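Local atomic coordinates of Rho-related gtp-binding protein RHOD (PDB entry 2J1L), a protein that is a small GTP-binding protein of the Rho branch of the Ras family, with guanosine-5'-diphosphate and a magnesium ion bound. Residues L109-D114 against D122-R127. Numbering follows the deposited sequence.
Sequences LLLCFD and DNIFNR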
loop_
_atom_site.group_PDB
_atom_site.type_symbol
_atom_site.label_atom_id
_atom_site.label_comp_id
_atom_site.label_asym_id
_atom_site.label_seq_id
_atom_site.Cartn_x
_atom_site.Cartn_y
_atom_site.Cartn_z
ATOM N N LEU A 109 5.587 1.532 6.577
ATOM C CA LEU A 109 5.809 1.135 5.192
ATOM C C LEU A 109 4.530 0.557 4.663
ATOM O O LEU A 109 3.920 -0.297 5.332
ATOM C CB LEU A 109 6.854 0.042 5.125
ATOM C CG LEU A 109 8.319 0.448 5.141
ATOM C CD1 LEU A 109 9.110 -0.811 5.319
ATOM C CD2 LEU A 109 8.723 1.171 3.851
ATOM N N LEU A 110 4.122 1.015 3.483
ATOM C CA LEU A 110 2.987 0.459 2.789
ATOM C C LEU A 110 3.538 -0.306 1.619
ATOM O O LEU A 110 4.018 0.287 0.656
ATOM C CB LEU A 110 2.047 1.551 2.296
ATOM C CG LEU A 110 1.472 2.524 3.346
ATOM C CD1 LEU A 110 0.502 3.524 2.672
ATOM C CD2 LEU A 110 0.768 1.768 4.473
ATOM N N LEU A 111 3.511 -1.631 1.730
ATOM C CA LEU A 111 3.852 -2.527 0.639
ATOM C C LEU A 111 2.621 -2.714 -0.246
ATOM O O LEU A 111 1.690 -3.397 0.142
ATOM C CB LEU A 111 4.294 -3.882 1.181
ATOM C CG LEU A 111 5.572 -3.934 2.011
ATOM C CD1 LEU A 111 6.203 -5.353 1.918
ATOM C CD2 LEU A 111 6.594 -2.865 1.587
ATOM N N CYS A 112 2.657 -2.129 -1.438
ATOM C CA CYS A 112 1.507 -2.056 -2.343
ATOM C C CYS A 112 1.543 -3.085 -3.467
ATOM O O CYS A 112 2.596 -3.389 -4.015
ATOM C CB CYS A 112 1.474 -0.678 -3.001
ATOM S SG CYS A 112 1.240 0.657 -1.817
ATOM N N PHE A 113 0.377 -3.604 -3.826
ATOM C CA PHE A 113 0.277 -4.390 -5.055
ATOM C C PHE A 113 -1.058 -4.167 -5.769
ATOM O O PHE A 113 -2.024 -3.748 -5.153
ATOM C CB PHE A 113 0.476 -5.864 -4.758
ATOM C CG PHE A 113 -0.640 -6.468 -3.971
ATOM C CD1 PHE A 113 -0.622 -6.439 -2.577
ATOM C CD2 PHE A 113 -1.709 -7.073 -4.620
ATOM C CE1 PHE A 113 -1.645 -7.000 -1.857
ATOM C CE2 PHE A 113 -2.728 -7.643 -3.900
ATOM C CZ PHE A 113 -2.703 -7.602 -2.512
ATOM N N ASP A 114 -1.082 -4.450 -7.070
ATOM C CA ASP A 114 -2.294 -4.370 -7.894
ATOM C C ASP A 114 -3.040 -5.691 -7.715
ATOM O O ASP A 114 -2.454 -6.762 -7.954
ATOM C CB ASP A 114 -1.848 -4.154 -9.346
ATOM C CG ASP A 114 -2.990 -4.068 -10.336
ATOM O OD1 ASP A 114 -4.111 -4.519 -10.014
ATOM O OD2 ASP A 114 -2.750 -3.560 -11.471
ATOM N N ASP A 122 2.981 -11.552 -5.807
ATOM C CA ASP A 122 4.112 -12.449 -5.554
ATOM C C ASP A 122 5.330 -11.696 -5.033
ATOM O O ASP A 122 6.017 -12.163 -4.111
ATOM C CB ASP A 122 4.521 -13.172 -6.838
ATOM C CG ASP A 122 3.486 -14.221 -7.316
ATOM O OD1 ASP A 122 2.422 -14.400 -6.662
ATOM O OD2 ASP A 122 3.752 -14.859 -8.369
ATOM N N ASN A 123 5.588 -10.534 -5.630
ATOM C CA ASN A 123 6.752 -9.725 -5.303
ATOM C C ASN A 123 6.717 -9.053 -3.927
ATOM O O ASN A 123 7.752 -8.579 -3.430
ATOM C CB ASN A 123 6.974 -8.665 -6.375
ATOM C CG ASN A 123 7.697 -9.195 -7.578
ATOM O OD1 ASN A 123 8.328 -10.254 -7.530
ATOM N ND2 ASN A 123 7.621 -8.452 -8.679
ATOM N N ILE A 124 5.544 -8.998 -3.312
ATOM C CA ILE A 124 5.458 -8.503 -1.956
ATOM C C ILE A 124 6.310 -9.446 -1.132
ATOM O O ILE A 124 7.205 -9.019 -0.416
ATOM C CB ILE A 124 4.006 -8.469 -1.439
ATOM C CG1 ILE A 124 3.143 -7.516 -2.270
ATOM C CG2 ILE A 124 3.958 -7.986 -0.026
ATOM C CD1 ILE A 124 3.687 -6.084 -2.356
ATOM N N PHE A 125 6.062 -10.734 -1.296
ATOM C CA PHE A 125 6.776 -11.765 -0.573
ATOM C C PHE A 125 8.184 -12.034 -1.136
ATOM O O PHE A 125 9.124 -12.169 -0.369
ATOM C CB PHE A 125 5.942 -13.043 -0.605
ATOM C CG PHE A 125 6.419 -14.107 0.324
ATOM C CD1 PHE A 125 5.992 -14.132 1.638
ATOM C CD2 PHE A 125 7.266 -15.113 -0.123
ATOM C CE1 PHE A 125 6.409 -15.114 2.498
ATOM C CE2 PHE A 125 7.691 -16.107 0.735
ATOM C CZ PHE A 125 7.267 -16.111 2.050
ATOM N N ASN A 126 8.340 -12.134 -2.457
ATOM C CA ASN A 126 9.623 -12.601 -3.021
ATOM C C ASN A 126 10.708 -11.539 -3.054
ATOM O O ASN A 126 11.882 -11.873 -3.109
ATOM C CB ASN A 126 9.460 -13.157 -4.450
ATOM C CG ASN A 126 8.508 -14.325 -4.520
ATOM O OD1 ASN A 126 8.301 -15.008 -3.540
ATOM N ND2 ASN A 126 7.909 -14.548 -5.681
ATOM N N ARG A 127 10.317 -10.272 -3.036
ATOM C CA ARG A 127 11.216 -9.174 -3.367
ATOM C C ARG A 127 11.157 -8.026 -2.331
ATOM O O ARG A 127 12.220 -7.536 -1.916
ATOM C CB ARG A 127 10.916 -8.721 -4.811
ATOM C CG ARG A 127 11.007 -7.218 -5.158
ATOM C CD ARG A 127 12.436 -6.759 -5.447
ATOM N NE ARG A 127 12.525 -5.334 -5.824
ATOM C CZ ARG A 127 13.660 -4.720 -6.175
ATOM N NH1 ARG A 127 14.800 -5.394 -6.213
ATOM N NH2 ARG A 127 13.664 -3.428 -6.495
#
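The Phe113 ring meets Ile124 obliquely, at its CD1 corner. Ile124 CG1 lies 3.9 Å from Phe113 CD1 and also touches Phe113 CB, and the two side chains cross at about a right angle. The same ring meets the ring of Phe121, about one turn before Ile124 on the helix, with the planes at about 55°, and packs on Val143 of strand 141-146 and on Val168.

The contact belongs to a beta-alpha-beta unit of the Ras-like fold, made of strand 106-114, helix 118-135 and strand 141-146. The helix runs back over one face of the sheet; the axes of the two short segments make 136° and are 8.7 Å apart at closest approach. Leu111 and Phe113, two residues apart on the strand, both point toward the helix. Cys112 between them points away and packs on Cys45 of the GDP pocket.

Within 122-127, Ile124 alone reaches the strand segment, and its branches divide the work. With CG2 anti to the backbone N, this methyl goes to Leu111, where it lies 4.0 Å from Leu111 CD1. These two side chains slide past each other in opposite directions. CG1, beside the backbone N, is directed to Phe113 and carries CD1 to the backbone of Cys112. All four touching residues are buried, and the side-chain contacts are apolar.

Polar links lie at the end near the nucleotide. Asn123 ND2 donates a hydrogen bond to Asp42 OD2, and Asp114 OD2 forms a salt bridge with Lys147 NZ; Asp42 and Lys147 both line the GDP pocket. At the tip of the isoleucine, Ile124 CD1 comes within 3.3 Å of the backbone oxygen Cys112 O.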